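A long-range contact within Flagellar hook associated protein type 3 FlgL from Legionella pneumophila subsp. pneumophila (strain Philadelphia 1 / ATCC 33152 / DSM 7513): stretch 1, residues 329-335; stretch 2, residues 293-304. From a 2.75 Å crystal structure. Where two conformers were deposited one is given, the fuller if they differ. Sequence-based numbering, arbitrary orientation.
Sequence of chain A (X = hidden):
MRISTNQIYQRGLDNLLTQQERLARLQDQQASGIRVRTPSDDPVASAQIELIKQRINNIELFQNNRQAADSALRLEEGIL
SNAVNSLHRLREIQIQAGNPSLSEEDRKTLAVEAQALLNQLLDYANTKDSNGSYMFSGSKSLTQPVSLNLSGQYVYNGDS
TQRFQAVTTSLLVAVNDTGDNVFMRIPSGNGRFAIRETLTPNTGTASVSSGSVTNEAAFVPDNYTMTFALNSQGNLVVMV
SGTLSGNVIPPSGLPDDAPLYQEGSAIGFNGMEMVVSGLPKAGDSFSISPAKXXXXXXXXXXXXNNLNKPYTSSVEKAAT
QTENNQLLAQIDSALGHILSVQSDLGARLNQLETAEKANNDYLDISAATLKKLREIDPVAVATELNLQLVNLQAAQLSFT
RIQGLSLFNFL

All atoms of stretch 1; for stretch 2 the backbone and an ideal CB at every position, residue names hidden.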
# COMPACT_ATOMS: atom_id res chain seq x y z
N ALA A 329 7.77 5.03 -10.25
CA ALA A 329 7.23 3.85 -9.58
C ALA A 329 5.92 4.16 -8.90
O ALA A 329 5.03 3.32 -8.83
CB ALA A 329 8.22 3.29 -8.57
N GLN A 330 5.78 5.38 -8.41
CA GLN A 330 4.59 5.73 -7.64
C GLN A 330 3.37 5.96 -8.50
O GLN A 330 2.27 5.50 -8.15
CB GLN A 330 4.88 6.94 -6.76
CG GLN A 330 5.80 6.54 -5.62
CD GLN A 330 6.04 7.66 -4.64
OE1 GLN A 330 7.03 7.59 -3.90
NE2 GLN A 330 5.15 8.67 -4.60
N ILE A 331 3.57 6.70 -9.58
CA ILE A 331 2.60 6.77 -10.65
C ILE A 331 2.15 5.39 -11.08
O ILE A 331 0.96 5.20 -11.26
CB ILE A 331 3.17 7.45 -11.88
CG1 ILE A 331 3.10 8.96 -11.73
CG2 ILE A 331 2.39 7.05 -13.10
CD1 ILE A 331 1.76 9.43 -11.22
N ASP A 332 3.08 4.43 -11.22
CA ASP A 332 2.70 3.08 -11.62
C ASP A 332 1.96 2.37 -10.52
O ASP A 332 0.91 1.80 -10.77
CB ASP A 332 3.91 2.25 -12.01
CG ASP A 332 4.50 2.66 -13.34
OD1 ASP A 332 3.92 3.58 -13.97
OD2 ASP A 332 5.54 2.08 -13.76
N SER A 333 2.51 2.38 -9.31
CA SER A 333 1.87 1.75 -8.15
C SER A 333 0.39 2.14 -8.09
O SER A 333 -0.46 1.34 -7.70
CB SER A 333 2.55 2.18 -6.86
OG SER A 333 3.57 1.28 -6.45
N ALA A 334 0.12 3.38 -8.49
CA ALA A 334 -1.18 3.97 -8.43
C ALA A 334 -2.00 3.62 -9.64
O ALA A 334 -3.20 3.44 -9.56
CB ALA A 334 -1.04 5.47 -8.32
N LEU A 335 -1.39 3.60 -10.81
CA LEU A 335 -2.07 3.05 -11.94
C LEU A 335 -2.53 1.68 -11.53
O LEU A 335 -3.69 1.37 -11.66
CB LEU A 335 -1.16 2.93 -13.14
CG LEU A 335 -1.33 4.03 -14.17
CD1 LEU A 335 -0.07 4.12 -15.01
CD2 LEU A 335 -2.55 3.75 -15.03
N UNK A 293 2.72 4.88 3.35
CA UNK A 293 1.52 5.27 2.62
C UNK A 293 1.60 6.74 2.20
O UNK A 293 2.07 7.59 2.95
CB UNK A 293 0.27 5.03 3.47
N UNK A 294 1.18 7.04 0.98
CA UNK A 294 1.26 8.40 0.47
C UNK A 294 0.30 8.56 -0.70
O UNK A 294 0.38 7.79 -1.68
CB UNK A 294 2.69 8.74 0.05
N UNK A 295 -0.58 9.58 -0.61
CA UNK A 295 -1.64 9.85 -1.62
C UNK A 295 -1.13 10.07 -3.01
O UNK A 295 -0.02 10.51 -3.20
CB UNK A 295 -2.45 11.08 -1.21
N UNK A 296 -1.94 9.75 -4.00
CA UNK A 296 -1.55 10.07 -5.36
C UNK A 296 -1.26 11.54 -5.39
O UNK A 296 -0.36 12.00 -6.06
CB UNK A 296 -2.63 9.69 -6.38
N UNK A 297 -2.07 12.28 -4.66
CA UNK A 297 -1.97 13.72 -4.68
C UNK A 297 -0.58 14.22 -4.36
O UNK A 297 -0.00 14.95 -5.16
CB UNK A 297 -2.97 14.32 -3.69
N UNK A 298 -0.00 13.84 -3.22
CA UNK A 298 1.36 14.29 -2.97
C UNK A 298 2.35 13.73 -4.03
O UNK A 298 3.28 14.43 -4.38
CB UNK A 298 1.79 13.87 -1.56
N UNK A 299 2.12 12.54 -4.59
CA UNK A 299 2.96 12.04 -5.70
C UNK A 299 3.02 13.07 -6.85
O UNK A 299 4.08 13.38 -7.40
CB UNK A 299 2.42 10.71 -6.22
N UNK A 300 1.86 13.60 -7.21
CA UNK A 300 1.81 14.60 -8.26
C UNK A 300 2.38 15.96 -7.82
O UNK A 300 3.02 16.64 -8.64
CB UNK A 300 0.36 14.77 -8.73
N UNK A 301 2.14 16.34 -6.56
CA UNK A 301 2.73 17.54 -5.97
C UNK A 301 4.23 17.48 -6.09
O UNK A 301 4.88 18.49 -6.34
CB UNK A 301 2.32 17.70 -4.50
N UNK A 302 4.74 16.27 -5.91
CA UNK A 302 6.16 15.97 -5.99
C UNK A 302 6.70 15.99 -7.42
O UNK A 302 7.86 16.36 -7.62
CB UNK A 302 6.43 14.60 -5.36
N UNK A 303 5.90 15.58 -8.40
CA UNK A 303 6.38 15.58 -9.78
C UNK A 303 6.55 17.01 -10.20
O UNK A 303 7.48 17.33 -10.96
CB UNK A 303 5.43 14.84 -10.72
N UNK A 304 5.66 17.87 -9.70
CA UNK A 304 5.71 19.33 -9.91
C UNK A 304 6.94 19.99 -9.23
O UNK A 304 7.71 20.73 -9.87
CB UNK A 304 4.43 19.97 -9.37

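Stretch 1 is helical and offers the amide of Gln 330, the branched aliphatic chain of Ile 331 and the methyl of Ala 334. The helical backbone of 296-304 runs nearly antiparallel to it, at 152° with the axes 10.1 Å apart at closest approach.

Position 293 is extended (phi/psi -61/139), and its ideal CB has nothing of stretch 1 within 5.5 Å, so the contact sets no preference; it is Asn 293. Position 294, also extended, points its CB toward stretch 1, 5.3 Å from Gln 330 NE2. A polar chain long enough to approach that amide would suit, Glu, Gln or Asp among them. It is Glu 294, whose OE1 lies 3.5 Å from Gln 330 NE2.

Position 295 (-57/152) directly precedes the helix, where Ser, Thr, Asp or Asn could cap a free backbone NH. Ser 295 does so: its OG accepts from the N of position 298 at 3.1 Å.

At 296, CA-to-CB points sideways, yet the ideal CB is 4.9 Å from Ala 334 CB. The small methyl leaves room for an aliphatic chain such as Val, Leu or Ile. In Ile 296, CG1 packs 4.1 Å from Ala 334 CB.

Positions 297 and 298 have no stretch 1 atom near their ideal CBs. They are Phe 297 and Ser 298, whose OG donates to Glu 294 OE2 at 2.6 Å.

Position 299 is the most constrained. Its CA is 6.8 Å from Gln 330 CA. Its ideal CB points toward stretch 1, 3.8 Å from Gln 330 NE2 and 5.2 Å from Ile 331 CD1. A short side chain is favoured: Ala or Ser could fit, but Thr offers both an acceptor and a methyl. Thr 299 OG1 accepts from Gln 330 NE2 at 2.6 Å, while its CG2 lies 4.0 Å from Ile 331 CD1.

Positions 300 and 301, unconstrained here, are Val 300 and Gln 301.

Position 302 points toward stretch 1, but its ideal CB is 6.1 Å from Gln 330 NE2, so a long polar chain, Arg, Lys or Gln, is needed to reach that amide. Arg 302 NH1 comes 2.7 Å from Gln 330 OE1 and forms a salt bridge with Glu 294 OE1 at 2.8 Å, tying the loop before the helix to a later helical turn, beside Gln 330.

Position 303 also points toward stretch 1 from a distance; Leu or Met could extend to Ile 331. Met 303, present as selenomethionine, places SE 4.0 Å from Ile 331 CG1. Position 304 is out of reach and is Ile 304.

Stretch 2 (293-304) NESIFSTVQRMI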
# COMPACT_ATOMS: atom_id res chain seq x y z
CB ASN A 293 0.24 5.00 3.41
CG ASN A 293 -0.20 3.54 3.30
OD1 ASN A 293 0.03 2.89 2.27
ND2 ASN A 293 -0.83 3.02 4.37
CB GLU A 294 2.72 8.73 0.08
CG GLU A 294 2.86 9.53 -1.22
CD GLU A 294 4.22 10.17 -1.45
OE1 GLU A 294 5.25 9.51 -1.25
OE2 GLU A 294 4.27 11.35 -1.88
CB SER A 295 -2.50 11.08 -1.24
OG SER A 295 -1.75 12.29 -1.11
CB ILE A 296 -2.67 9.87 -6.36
CG1 ILE A 296 -3.11 8.42 -6.38
CG2 ILE A 296 -2.22 10.24 -7.75
CD1 ILE A 296 -4.58 8.31 -6.76
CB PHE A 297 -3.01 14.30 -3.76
CG PHE A 297 -4.37 13.73 -3.99
CD1 PHE A 297 -4.97 13.86 -5.22
CD2 PHE A 297 -5.03 13.04 -2.98
CE1 PHE A 297 -6.22 13.34 -5.44
CE2 PHE A 297 -6.28 12.52 -3.19
CZ PHE A 297 -6.88 12.66 -4.42
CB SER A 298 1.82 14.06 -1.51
OG SER A 298 2.16 12.72 -1.29
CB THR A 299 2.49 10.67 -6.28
OG1 THR A 299 2.85 9.60 -5.41
CG2 THR A 299 3.17 10.40 -7.60
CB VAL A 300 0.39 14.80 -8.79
CG1 VAL A 300 0.42 15.83 -9.91
CG2 VAL A 300 -0.20 13.49 -9.30
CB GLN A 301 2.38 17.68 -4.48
CG GLN A 301 0.89 17.83 -4.22
CD GLN A 301 0.59 18.39 -2.85
OE1 GLN A 301 0.19 19.55 -2.75
NE2 GLN A 301 0.76 17.57 -1.80
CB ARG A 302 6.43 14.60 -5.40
CG ARG A 302 6.48 14.54 -3.87
CD ARG A 302 7.61 13.63 -3.43
NE ARG A 302 7.21 12.26 -3.13
CZ ARG A 302 8.03 11.21 -3.16
NH1 ARG A 302 7.53 10.03 -2.85
NH2 ARG A 302 9.31 11.29 -3.53
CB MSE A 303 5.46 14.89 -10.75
CG MSE A 303 5.51 13.36 -10.75
SE MSE A 303 3.90 12.83 -11.76
CE MSE A 303 4.24 13.72 -13.47
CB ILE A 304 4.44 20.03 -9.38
CG1 ILE A 304 3.19 19.65 -10.19
CG2 ILE A 304 4.62 21.54 -9.34
CD1 ILE A 304 1.88 20.05 -9.51
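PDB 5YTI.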